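Outer membrane protein SusF (Bacteroides thetaiotaomicron, PDB 4FE9) binds starch at the cell surface through its carbohydrate-binding modules, ahead of transport of the glycan into the periplasm for degradation. Local coordinates at residues E101-A107 and F248-F252; Y153-F159 and Y180-I186; F192-P196 and W207-L211; G212-D218 and A230-N234. One frame throughout, in Å; residues are numbered along the deposited sequence.

All four contacts involve the first carbohydrate-binding module, and three of them touch its bound glucan. Contacts 2 and 4 hold the same glucose, chain B, through D158 and D216, with centres about 15 Å apart; contact 3 adds K193 and W207 around the glucoses of chains C and D. Strand 191-196 links contacts 2, 3 and 4: it bonds to strand 153-157 on one side (Y154 N to F195 O 2.7 Å, V156 O to K193 N 2.8 Å) and to strand 233-234 on the other (F192 N to I233 O 2.7 Å). Contact 1, which joins helix 92-102 to the module, touches contact 4 where F252 CE2 lies 3.5 Å from I233 CG2.

Contact 1 (E101-A107 and F248-F252); sequences EAYKSRA and FNYRF
Helix 92-102 ends in a Schellman motif, one of whose two bonds is K104 N to E101 O (2.9 Å); K104 takes positive phi (45/46), turning the chain into an extended S105 (-160/135). It thereby meets the turn between strands 241-246 and 251-256, where Y250, also left-handed (50/64), forms a G1 beta bulge with R251 opposite D246. The closest CA pair is S105-N249, 4.4 Å apart, and R106 N donates to N249 O (2.8 Å, 173°). This joins the helix end, in the domain preceding it, to the first carbohydrate-binding module. S105 (chi1 t) donates from OG to N249 OD1 (2.7 Å) while accepting A107 N (2.9 Å), an ST turn. R106 extends past Y250 to V225 O. R251 has its main partner in D222; E101 OE1 adds a long salt bridge to R251 NH2 (3.9 Å), and K104 CD lies over the guanidinium face. A107 CB makes a CH-pi contact with the F248 ring, 4.1 Å from its centroid and 26° off the normal.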
# COMPACT_ATOMS: atom_id res chain seq x y z
N GLU A 101 -8.17 7.85 -16.30
CA GLU A 101 -6.95 7.04 -16.19
C GLU A 101 -5.74 7.78 -15.64
O GLU A 101 -5.15 7.35 -14.65
CB GLU A 101 -6.59 6.40 -17.52
CG GLU A 101 -7.62 5.42 -17.97
CD GLU A 101 -7.50 4.07 -17.23
OE1 GLU A 101 -6.55 3.90 -16.40
OE2 GLU A 101 -8.35 3.18 -17.49
N ALA A 102 -5.44 8.94 -16.21
CA ALA A 102 -4.34 9.75 -15.71
C ALA A 102 -4.41 9.95 -14.21
O ALA A 102 -3.38 9.99 -13.55
CB ALA A 102 -4.30 11.09 -16.40
N TYR A 103 -5.62 10.24 -13.70
CA TYR A 103 -5.76 10.57 -12.28
C TYR A 103 -6.19 9.37 -11.44
O TYR A 103 -6.48 9.52 -10.26
CB TYR A 103 -6.73 11.76 -12.08
CG TYR A 103 -6.13 13.10 -12.48
CD1 TYR A 103 -5.38 13.84 -11.56
CD2 TYR A 103 -6.22 13.57 -13.79
CE1 TYR A 103 -4.75 15.04 -11.93
CE2 TYR A 103 -5.63 14.80 -14.17
CZ TYR A 103 -4.88 15.51 -13.22
OH TYR A 103 -4.29 16.71 -13.54
N LYS A 104 -6.32 8.20 -12.08
CA LYS A 104 -6.88 6.98 -11.43
C LYS A 104 -8.15 7.28 -10.64
O LYS A 104 -8.29 6.82 -9.50
CB LYS A 104 -5.85 6.34 -10.51
CG LYS A 104 -4.60 5.83 -11.23
CD LYS A 104 -4.81 4.41 -11.74
CE LYS A 104 -3.60 3.91 -12.51
NZ LYS A 104 -3.77 4.18 -13.95
N SER A 105 -9.07 8.05 -11.23
CA SER A 105 -10.21 8.52 -10.47
C SER A 105 -11.36 8.94 -11.37
O SER A 105 -11.16 9.67 -12.38
CB SER A 105 -9.78 9.67 -9.58
OG SER A 105 -10.87 10.32 -9.02
N ARG A 106 -12.57 8.52 -11.01
CA ARG A 106 -13.75 9.04 -11.63
C ARG A 106 -14.34 10.22 -10.88
O ARG A 106 -15.39 10.71 -11.25
CB ARG A 106 -14.77 7.96 -11.82
CG ARG A 106 -14.16 6.64 -12.36
CD ARG A 106 -15.28 5.72 -12.88
NE ARG A 106 -15.87 6.26 -14.08
CZ ARG A 106 -16.91 5.75 -14.73
NH1 ARG A 106 -17.44 4.59 -14.34
NH2 ARG A 106 -17.42 6.40 -15.78
N ALA A 107 -13.63 10.71 -9.87
CA ALA A 107 -14.20 11.75 -9.00
C ALA A 107 -14.62 12.97 -9.87
O ALA A 107 -13.90 13.33 -10.82
CB ALA A 107 -13.19 12.16 -7.98
N PHE A 248 -15.18 7.26 -3.61
CA PHE A 248 -14.93 8.65 -4.01
C PHE A 248 -14.29 8.69 -5.41
O PHE A 248 -14.85 9.28 -6.33
CB PHE A 248 -14.04 9.36 -2.98
CG PHE A 248 -13.62 10.76 -3.40
CD1 PHE A 248 -14.55 11.79 -3.44
CD2 PHE A 248 -12.34 10.98 -3.94
CE1 PHE A 248 -14.20 13.07 -3.89
CE2 PHE A 248 -11.97 12.25 -4.41
CZ PHE A 248 -12.91 13.31 -4.38
N ASN A 249 -13.20 7.92 -5.57
CA ASN A 249 -12.58 7.70 -6.89
C ASN A 249 -13.27 6.66 -7.77
O ASN A 249 -13.02 6.63 -8.97
CB ASN A 249 -11.11 7.35 -6.73
CG ASN A 249 -10.35 8.44 -6.04
OD1 ASN A 249 -10.34 9.59 -6.50
ND2 ASN A 249 -9.88 8.15 -4.83
N TYR A 250 -14.22 5.92 -7.20
CA TYR A 250 -14.92 4.78 -7.91
C TYR A 250 -13.98 3.79 -8.57
O TYR A 250 -13.89 3.71 -9.80
CB TYR A 250 -15.97 5.28 -8.89
CG TYR A 250 -17.26 5.58 -8.21
CD1 TYR A 250 -17.39 6.74 -7.43
CD2 TYR A 250 -18.25 4.61 -8.12
CE1 TYR A 250 -18.54 6.95 -6.64
CE2 TYR A 250 -19.41 4.82 -7.36
CZ TYR A 250 -19.52 5.95 -6.58
OH TYR A 250 -20.69 6.17 -5.90
N ARG A 251 -13.20 3.13 -7.75
CA ARG A 251 -12.25 2.14 -8.22
C ARG A 251 -12.40 0.96 -7.27
O ARG A 251 -12.80 1.15 -6.12
CB ARG A 251 -10.83 2.68 -8.10
CG ARG A 251 -10.32 3.36 -9.42
CD ARG A 251 -8.78 3.16 -9.61
NE ARG A 251 -8.44 3.20 -11.02
CZ ARG A 251 -7.88 2.21 -11.69
NH1 ARG A 251 -7.40 1.16 -11.05
NH2 ARG A 251 -7.64 2.35 -12.98
N PHE A 252 -11.98 -0.23 -7.74
CA PHE A 252 -12.00 -1.42 -6.91
C PHE A 252 -10.69 -2.15 -7.09
O PHE A 252 -10.03 -2.01 -8.13
CB PHE A 252 -13.16 -2.31 -7.32
CG PHE A 252 -12.93 -3.04 -8.63
CD1 PHE A 252 -13.44 -2.53 -9.82
CD2 PHE A 252 -12.16 -4.21 -8.67
CE1 PHE A 252 -13.20 -3.18 -11.05
CE2 PHE A 252 -11.90 -4.86 -9.87
CZ PHE A 252 -12.42 -4.36 -11.06

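Contact 2 (Y153-F159 and Y180-I186); sequences YYIVGDF and YILEAEI. With GLC (alpha-D-glucopyranose), chain B.
Residues 153-157 form an extended strand and 180-186 another; the CA vectors 153 to 159 and 180 to 186 lie 7° apart. Their CA atoms stay 7.6 Å (Y153 to Y180) and 7.9 Å (I155 to L182) apart, too far for direct backbone pairing, so only side chains meet. Y153, with chi1 m, directs its ring edge at the face of Y180, also m: a T-shaped pair with centroids 4.9 Å apart, planes at 70°, and Y153 CD2 3.7 Å from Y180 CZ. The hydroxyl of Y153 is taken by D149 N. Y154 points away. I155 again points toward 180-186 and packs its CG1 3.9 Å from L182 CD2. After G157 the chain leaves the strand at D158 (-57/-35), whose OD2 accepts O6 of the glucose of chain B at 2.7 Å; W162 NE1 also bonds to OD2, and N191 N to OD1. F159 (-78/-22, chi1 p) lies against L182, A184 and I186 of the other strand: CZ is 4.0 Å from L182 CD2, CE1 3.9 Å from A184 CB, and CB 3.6 Å from I186 CG2. Two consecutive residues after the strand thus serve the sugar (D158) and the apolar interior (F159). In the antiparallel sheet of this beta-sandwich-like module, strand 168-172 pairs with both, between them in order, the sheet curling so their side chains meet; 191-196 flanks 153-157 and 241-246 flanks 179-186.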
# COMPACT_ATOMS: atom_id res chain seq x y z
N TYR A 153 -22.67 -0.45 1.49
CA TYR A 153 -22.58 -1.23 0.26
C TYR A 153 -22.51 -2.72 0.57
O TYR A 153 -21.91 -3.11 1.56
CB TYR A 153 -21.34 -0.82 -0.54
CG TYR A 153 -21.42 0.59 -1.04
CD1 TYR A 153 -22.12 0.87 -2.19
CD2 TYR A 153 -21.06 1.67 -0.21
CE1 TYR A 153 -22.43 2.21 -2.56
CE2 TYR A 153 -21.35 3.01 -0.58
CZ TYR A 153 -21.97 3.26 -1.78
OH TYR A 153 -22.30 4.56 -2.14
N TYR A 154 -23.02 -3.54 -0.34
CA TYR A 154 -23.01 -4.99 -0.18
C TYR A 154 -22.32 -5.66 -1.40
O TYR A 154 -22.42 -5.15 -2.53
CB TYR A 154 -24.43 -5.48 -0.05
CG TYR A 154 -25.05 -5.13 1.26
CD1 TYR A 154 -25.52 -3.84 1.50
CD2 TYR A 154 -25.16 -6.07 2.28
CE1 TYR A 154 -26.09 -3.50 2.73
CE2 TYR A 154 -25.76 -5.76 3.49
CZ TYR A 154 -26.20 -4.47 3.72
OH TYR A 154 -26.74 -4.14 4.95
N ILE A 155 -21.64 -6.79 -1.16
CA ILE A 155 -21.20 -7.66 -2.25
C ILE A 155 -22.17 -8.81 -2.43
O ILE A 155 -22.58 -9.47 -1.44
CB ILE A 155 -19.82 -8.24 -2.00
CG1 ILE A 155 -18.79 -7.14 -1.75
CG2 ILE A 155 -19.39 -9.20 -3.14
CD1 ILE A 155 -18.42 -6.39 -2.96
N VAL A 156 -22.49 -9.10 -3.69
CA VAL A 156 -23.26 -10.26 -4.06
C VAL A 156 -22.51 -10.92 -5.25
O VAL A 156 -22.12 -10.24 -6.20
CB VAL A 156 -24.68 -9.83 -4.54
CG1 VAL A 156 -25.45 -10.98 -5.14
CG2 VAL A 156 -25.46 -9.24 -3.39
N GLY A 157 -22.30 -12.23 -5.21
CA GLY A 157 -21.65 -12.93 -6.32
C GLY A 157 -21.80 -14.44 -6.27
O GLY A 157 -22.70 -14.96 -5.60
N ASP A 158 -21.03 -15.13 -7.12
CA ASP A 158 -21.09 -16.61 -7.19
C ASP A 158 -20.80 -17.18 -5.80
O ASP A 158 -21.41 -18.16 -5.40
CB ASP A 158 -20.08 -17.18 -8.18
CG ASP A 158 -20.24 -16.61 -9.63
OD1 ASP A 158 -19.21 -16.43 -10.31
OD2 ASP A 158 -21.37 -16.57 -10.14
N PHE A 159 -19.92 -16.52 -5.04
CA PHE A 159 -19.49 -17.06 -3.77
C PHE A 159 -20.49 -16.89 -2.65
O PHE A 159 -20.47 -17.64 -1.67
CB PHE A 159 -18.08 -16.56 -3.36
CG PHE A 159 -18.04 -15.12 -2.87
CD1 PHE A 159 -18.06 -14.84 -1.51
CD2 PHE A 159 -17.87 -14.07 -3.77
CE1 PHE A 159 -18.03 -13.51 -1.06
CE2 PHE A 159 -17.83 -12.76 -3.33
CZ PHE A 159 -17.93 -12.47 -1.98
N TYR A 180 -14.48 1.08 1.35
CA TYR A 180 -15.23 -0.06 1.84
C TYR A 180 -14.51 -1.36 1.50
O TYR A 180 -13.96 -1.51 0.40
CB TYR A 180 -16.62 -0.10 1.24
CG TYR A 180 -17.43 1.10 1.54
CD1 TYR A 180 -18.30 1.11 2.63
CD2 TYR A 180 -17.23 2.29 0.84
CE1 TYR A 180 -19.05 2.24 2.93
CE2 TYR A 180 -17.90 3.45 1.21
CZ TYR A 180 -18.83 3.41 2.22
OH TYR A 180 -19.56 4.53 2.53
N ILE A 181 -14.56 -2.31 2.41
CA ILE A 181 -13.71 -3.48 2.37
C ILE A 181 -14.58 -4.72 2.61
O ILE A 181 -15.43 -4.71 3.51
CB ILE A 181 -12.65 -3.43 3.49
CG1 ILE A 181 -11.78 -2.19 3.37
CG2 ILE A 181 -11.81 -4.68 3.49
CD1 ILE A 181 -10.86 -2.22 2.23
N LEU A 182 -14.25 -5.82 1.94
CA LEU A 182 -14.74 -7.12 2.34
C LEU A 182 -13.63 -8.14 2.23
O LEU A 182 -13.07 -8.32 1.18
CB LEU A 182 -15.92 -7.58 1.47
CG LEU A 182 -16.55 -8.87 1.94
CD1 LEU A 182 -17.54 -8.59 3.05
CD2 LEU A 182 -17.21 -9.63 0.78
N GLU A 183 -13.38 -8.84 3.32
CA GLU A 183 -12.52 -9.98 3.30
C GLU A 183 -13.36 -11.22 3.19
O GLU A 183 -14.39 -11.30 3.79
CB GLU A 183 -11.68 -10.02 4.57
CG GLU A 183 -10.91 -8.72 4.79
CD GLU A 183 -10.11 -8.73 6.07
OE1 GLU A 183 -9.03 -9.35 6.10
OE2 GLU A 183 -10.64 -8.24 7.08
N ALA A 184 -12.97 -12.12 2.31
CA ALA A 184 -13.71 -13.35 2.15
C ALA A 184 -12.73 -14.45 1.84
O ALA A 184 -11.56 -14.18 1.51
CB ALA A 184 -14.74 -13.21 1.01
N GLU A 185 -13.18 -15.69 1.95
CA GLU A 185 -12.36 -16.79 1.48
C GLU A 185 -13.20 -17.68 0.60
O GLU A 185 -14.31 -18.04 0.97
CB GLU A 185 -11.80 -17.60 2.66
CG GLU A 185 -10.84 -18.72 2.20
CD GLU A 185 -10.29 -19.55 3.36
OE1 GLU A 185 -10.65 -19.27 4.53
OE2 GLU A 185 -9.50 -20.49 3.09
N ILE A 186 -12.73 -17.94 -0.61
CA ILE A 186 -13.58 -18.61 -1.61
C ILE A 186 -12.90 -19.84 -2.21
O ILE A 186 -11.69 -19.83 -2.44
CB ILE A 186 -14.01 -17.63 -2.76
CG1 ILE A 186 -12.81 -17.26 -3.64
CG2 ILE A 186 -14.69 -16.35 -2.17
CD1 ILE A 186 -13.05 -16.00 -4.46
C1 GLC B . -22.92 -12.74 -13.42
C2 GLC B . -22.08 -12.40 -14.61
C3 GLC B . -22.24 -13.45 -15.70
C4 GLC B . -22.06 -14.85 -15.13
C5 GLC B . -22.46 -15.07 -13.87
C6 GLC B . -22.29 -16.45 -13.30
O2 GLC B . -22.51 -11.12 -15.12
O3 GLC B . -21.30 -13.16 -16.72
O4 GLC B . -22.39 -15.96 -16.01
O5 GLC B . -22.51 -13.99 -12.90
O6 GLC B . -20.96 -16.53 -12.78

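Contact 3 (F192-P196 and W207-L211); sequences FKIFP and WTKAL. With GLC (alpha-D-glucopyranose), chain C; GLC (alpha-D-glucopyranose), chain D.
A single antiparallel bridge ties the loop 207-211 to strand 192-196 beside the glucan-binding site of the first carbohydrate-binding module. I194 and L211 form a hydrogen-bonded pair with CA atoms 5.0 Å apart: I194 N donates to L211 O (2.9 Å, 167°) and L211 N to I194 O (2.8 Å, 161°), so both amides and both carbonyls are used. The alternate residues of the strand bond to strand 153-157 instead, K193 with V156 and F195 with Y154, while F192 pairs with I233. The loop begins with a 3-10 turn at W207-T208, in which A210 N reaches W207 O weakly (3.4 Å), and becomes extended at A210 (-59/145) and L211 (-106/140). Apolar contacts fill in around the bridge. F195 (chi1 m) brings CZ to 3.6 Å from W207 CE3, their rings oblique, and CE2 to 3.7 Å from A210 CB. P196 CD lies 4.3 Å from L211 CD1. K193, with an m chi1 and the rest of its chain extended, passes CD 3.8 Å from A210 CB. Its NZ also has a weak bond to A230 O. W207 holds one indole face toward the sugars, with C1 of the chain C glucose and C4 of the chain D glucose above it, the aromatic platform common in starch-binding modules. The polar counterpart is K193 NZ, which donates to both O2 and O3 of the chain C glucose at 2.8 Å each.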
# COMPACT_ATOMS: atom_id res chain seq x y z
N PHE A 192 -18.71 -11.13 -9.20
CA PHE A 192 -19.52 -10.43 -8.23
C PHE A 192 -19.90 -9.02 -8.67
O PHE A 192 -19.24 -8.43 -9.54
CB PHE A 192 -18.82 -10.39 -6.88
CG PHE A 192 -17.57 -9.54 -6.87
CD1 PHE A 192 -17.61 -8.23 -6.39
CD2 PHE A 192 -16.36 -10.06 -7.27
CE1 PHE A 192 -16.47 -7.45 -6.38
CE2 PHE A 192 -15.19 -9.29 -7.23
CZ PHE A 192 -15.26 -7.97 -6.75
N LYS A 193 -20.91 -8.47 -8.03
CA LYS A 193 -21.20 -7.03 -8.14
C LYS A 193 -21.26 -6.36 -6.76
O LYS A 193 -21.40 -7.05 -5.74
CB LYS A 193 -22.51 -6.82 -8.90
CG LYS A 193 -22.35 -7.07 -10.42
CD LYS A 193 -23.69 -7.25 -11.13
CE LYS A 193 -23.52 -6.96 -12.60
NZ LYS A 193 -24.69 -7.21 -13.44
N ILE A 194 -21.21 -5.03 -6.75
CA ILE A 194 -21.38 -4.25 -5.55
C ILE A 194 -22.71 -3.54 -5.61
O ILE A 194 -23.09 -3.02 -6.65
CB ILE A 194 -20.30 -3.21 -5.45
CG1 ILE A 194 -18.93 -3.87 -5.35
CG2 ILE A 194 -20.51 -2.31 -4.22
CD1 ILE A 194 -17.77 -2.91 -5.74
N PHE A 195 -23.48 -3.64 -4.55
CA PHE A 195 -24.78 -2.97 -4.53
C PHE A 195 -24.82 -1.97 -3.41
O PHE A 195 -24.42 -2.27 -2.30
CB PHE A 195 -25.91 -3.99 -4.37
CG PHE A 195 -26.12 -4.83 -5.58
CD1 PHE A 195 -25.31 -5.95 -5.81
CD2 PHE A 195 -26.98 -4.43 -6.57
CE1 PHE A 195 -25.43 -6.67 -6.99
CE2 PHE A 195 -27.09 -5.14 -7.75
CZ PHE A 195 -26.37 -6.29 -7.92
N PRO A 196 -25.31 -0.74 -3.70
CA PRO A 196 -25.70 0.13 -2.61
C PRO A 196 -26.82 -0.51 -1.78
O PRO A 196 -27.68 -1.19 -2.33
CB PRO A 196 -26.20 1.40 -3.32
CG PRO A 196 -26.56 0.98 -4.66
CD PRO A 196 -25.67 -0.19 -5.02
N TRP A 207 -31.41 -5.27 -9.90
CA TRP A 207 -30.24 -5.46 -10.75
C TRP A 207 -29.84 -4.22 -11.52
O TRP A 207 -28.70 -4.09 -11.90
CB TRP A 207 -30.47 -6.63 -11.73
CG TRP A 207 -30.82 -7.90 -11.00
CD1 TRP A 207 -32.01 -8.57 -11.04
CD2 TRP A 207 -30.00 -8.60 -10.08
NE1 TRP A 207 -31.95 -9.70 -10.24
CE2 TRP A 207 -30.72 -9.74 -9.65
CE3 TRP A 207 -28.67 -8.43 -9.64
CZ2 TRP A 207 -30.16 -10.70 -8.79
CZ3 TRP A 207 -28.12 -9.39 -8.81
CH2 TRP A 207 -28.88 -10.48 -8.35
N THR A 208 -30.82 -3.37 -11.86
CA THR A 208 -30.48 -2.12 -12.55
C THR A 208 -29.60 -1.18 -11.69
O THR A 208 -29.05 -0.23 -12.19
CB THR A 208 -31.73 -1.35 -13.04
OG1 THR A 208 -32.45 -0.85 -11.90
CG2 THR A 208 -32.64 -2.24 -13.87
N LYS A 209 -29.42 -1.50 -10.42
CA LYS A 209 -28.69 -0.58 -9.56
C LYS A 209 -27.31 -1.04 -9.23
O LYS A 209 -26.70 -0.51 -8.34
CB LYS A 209 -29.48 -0.25 -8.28
CG LYS A 209 -30.87 0.23 -8.53
CD LYS A 209 -31.43 1.05 -7.36
CE LYS A 209 -32.64 1.86 -7.83
NZ LYS A 209 -33.67 1.97 -6.75
N ALA A 210 -26.82 -2.06 -9.94
CA ALA A 210 -25.47 -2.60 -9.71
C ALA A 210 -24.37 -1.59 -9.89
O ALA A 210 -24.35 -0.85 -10.87
CB ALA A 210 -25.21 -3.79 -10.62
N LEU A 211 -23.33 -1.72 -9.07
CA LEU A 211 -22.05 -1.21 -9.41
C LEU A 211 -21.13 -2.36 -9.79
O LEU A 211 -21.09 -3.39 -9.11
CB LEU A 211 -21.45 -0.45 -8.23
CG LEU A 211 -22.39 0.61 -7.62
CD1 LEU A 211 -21.83 1.09 -6.33
CD2 LEU A 211 -22.56 1.80 -8.61
C1 GLC C . -27.66 -11.06 -12.09
C2 GLC C . -26.43 -10.17 -12.22
C3 GLC C . -25.47 -10.77 -13.24
C4 GLC C . -25.09 -12.18 -12.81
C5 GLC C . -26.35 -13.01 -12.58
C6 GLC C . -25.94 -14.34 -11.97
O2 GLC C . -26.83 -8.88 -12.71
O3 GLC C . -24.31 -9.96 -13.29
O4 GLC C . -24.27 -12.80 -13.78
O5 GLC C . -27.26 -12.36 -11.64
O6 GLC C . -27.08 -15.17 -11.91
C1 GLC D . -32.00 -10.71 -15.15
C2 GLC D . -31.16 -9.45 -14.98
C3 GLC D . -29.74 -9.85 -14.68
C4 GLC D . -29.65 -10.75 -13.46
C5 GLC D . -30.63 -11.91 -13.55
C6 GLC D . -30.73 -12.61 -12.18
O2 GLC D . -31.15 -8.73 -16.21
O3 GLC D . -28.95 -8.70 -14.43
O4 GLC D . -28.27 -11.19 -13.37
O5 GLC D . -31.95 -11.43 -13.90
O6 GLC D . -31.20 -13.94 -12.38

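Contact 4 (G212-D218 and A230-N234); sequences GSSVDGD and AGAIN. With GLC (alpha-D-glucopyranose), chain B.
D216 and A232 line the starch-binding pocket of the first carbohydrate-binding module, and this contact holds both. Loop 212-218 is anchored by an antiparallel hydrogen-bonded pair, S213 with G231 (CA-CA 5.1 Å): S213 N to G231 O and G231 N to S213 O, both 2.9 Å. A type II turn follows from V215 to D218, closed by D218 N to V215 O (3.1 Å), with G217 at 91/11, where a CB would press on D216 O; S213 OG (chi1 p) also donates to V215 O (2.7 Å). G217 N bonds to A232 O (2.7 Å) and N234 N to D218 O (2.8 Å). Two more glycines avoid clashes: of a CB on G212 with G231 O, and on G231 with D216 CA. D216 (chi1 t) accepts A232 N at OD1 (2.7 Å). D216 OD1 also accepts O2 of the chain B glucose (2.7 Å), and D216 OD2 its O3 (2.6 Å). The amide probably helps orient a carboxylate recognising two adjacent hydroxyls.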
# COMPACT_ATOMS: atom_id res chain seq x y z
N GLY A 212 -20.31 -2.16 -10.81
CA GLY A 212 -19.46 -3.26 -11.31
C GLY A 212 -18.38 -2.78 -12.20
O GLY A 212 -17.76 -1.77 -11.92
N SER A 213 -18.02 -3.58 -13.18
CA SER A 213 -16.97 -3.15 -14.10
C SER A 213 -17.54 -2.85 -15.47
O SER A 213 -18.70 -3.18 -15.75
CB SER A 213 -15.86 -4.18 -14.21
OG SER A 213 -16.39 -5.42 -14.62
N SER A 214 -16.75 -2.16 -16.29
CA SER A 214 -17.14 -1.88 -17.66
C SER A 214 -17.36 -3.17 -18.46
O SER A 214 -18.26 -3.25 -19.27
CB SER A 214 -16.08 -1.05 -18.35
OG SER A 214 -16.58 0.23 -18.54
N VAL A 215 -16.43 -4.10 -18.32
CA VAL A 215 -16.48 -5.37 -19.03
C VAL A 215 -17.01 -6.48 -18.10
O VAL A 215 -16.52 -6.64 -16.98
CB VAL A 215 -15.04 -5.77 -19.48
CG1 VAL A 215 -15.02 -7.19 -20.02
CG2 VAL A 215 -14.51 -4.74 -20.52
N ASP A 216 -18.01 -7.22 -18.55
CA ASP A 216 -18.52 -8.36 -17.79
C ASP A 216 -17.45 -9.44 -17.63
O ASP A 216 -16.84 -9.84 -18.59
CB ASP A 216 -19.80 -8.93 -18.43
CG ASP A 216 -20.56 -9.88 -17.48
OD1 ASP A 216 -20.59 -9.63 -16.25
OD2 ASP A 216 -21.10 -10.90 -17.97
N GLY A 217 -17.09 -9.74 -16.40
CA GLY A 217 -16.11 -10.76 -16.12
C GLY A 217 -14.70 -10.22 -16.05
O GLY A 217 -13.75 -10.98 -16.06
N ASP A 218 -14.56 -8.88 -16.03
CA ASP A 218 -13.23 -8.23 -15.88
C ASP A 218 -12.38 -8.99 -14.86
O ASP A 218 -12.79 -9.17 -13.70
CB ASP A 218 -13.41 -6.79 -15.42
CG ASP A 218 -12.08 -6.03 -15.28
OD1 ASP A 218 -12.05 -4.83 -15.61
OD2 ASP A 218 -11.13 -6.57 -14.69
N ALA A 230 -23.63 -2.05 -15.52
CA ALA A 230 -22.37 -2.60 -15.03
C ALA A 230 -22.34 -4.11 -15.25
O ALA A 230 -23.36 -4.78 -15.09
CB ALA A 230 -22.17 -2.27 -13.57
N GLY A 231 -21.19 -4.60 -15.71
CA GLY A 231 -20.86 -6.02 -15.70
C GLY A 231 -20.39 -6.50 -14.34
O GLY A 231 -19.97 -5.71 -13.51
N ALA A 232 -20.27 -7.83 -14.21
CA ALA A 232 -19.70 -8.44 -13.03
C ALA A 232 -18.17 -8.36 -13.01
O ALA A 232 -17.50 -8.41 -14.06
CB ALA A 232 -20.18 -9.89 -12.89
N ILE A 233 -17.62 -8.10 -11.83
CA ILE A 233 -16.20 -8.15 -11.65
C ILE A 233 -15.81 -9.58 -11.33
O ILE A 233 -16.51 -10.28 -10.55
CB ILE A 233 -15.76 -7.24 -10.51
CG1 ILE A 233 -16.21 -5.77 -10.75
CG2 ILE A 233 -14.26 -7.37 -10.27
CD1 ILE A 233 -16.17 -4.89 -9.50
N ASN A 234 -14.68 -10.03 -11.88
CA ASN A 234 -14.17 -11.33 -11.50
C ASN A 234 -13.02 -11.23 -10.48
O ASN A 234 -12.13 -10.42 -10.62
CB ASN A 234 -13.74 -12.15 -12.74
CG ASN A 234 -13.45 -13.58 -12.40
OD1 ASN A 234 -12.37 -13.88 -11.93
ND2 ASN A 234 -14.51 -14.36 -12.28
C1 GLC B . -22.92 -12.74 -13.42
C2 GLC B . -22.08 -12.40 -14.61
C3 GLC B . -22.24 -13.45 -15.70
C4 GLC B . -22.06 -14.85 -15.13
C5 GLC B . -22.46 -15.07 -13.87
C6 GLC B . -22.29 -16.45 -13.30
O2 GLC B . -22.51 -11.12 -15.12
O3 GLC B . -21.30 -13.16 -16.72
O4 GLC B . -22.39 -15.96 -16.01
O5 GLC B . -22.51 -13.99 -12.90
O6 GLC B . -20.96 -16.53 -12.78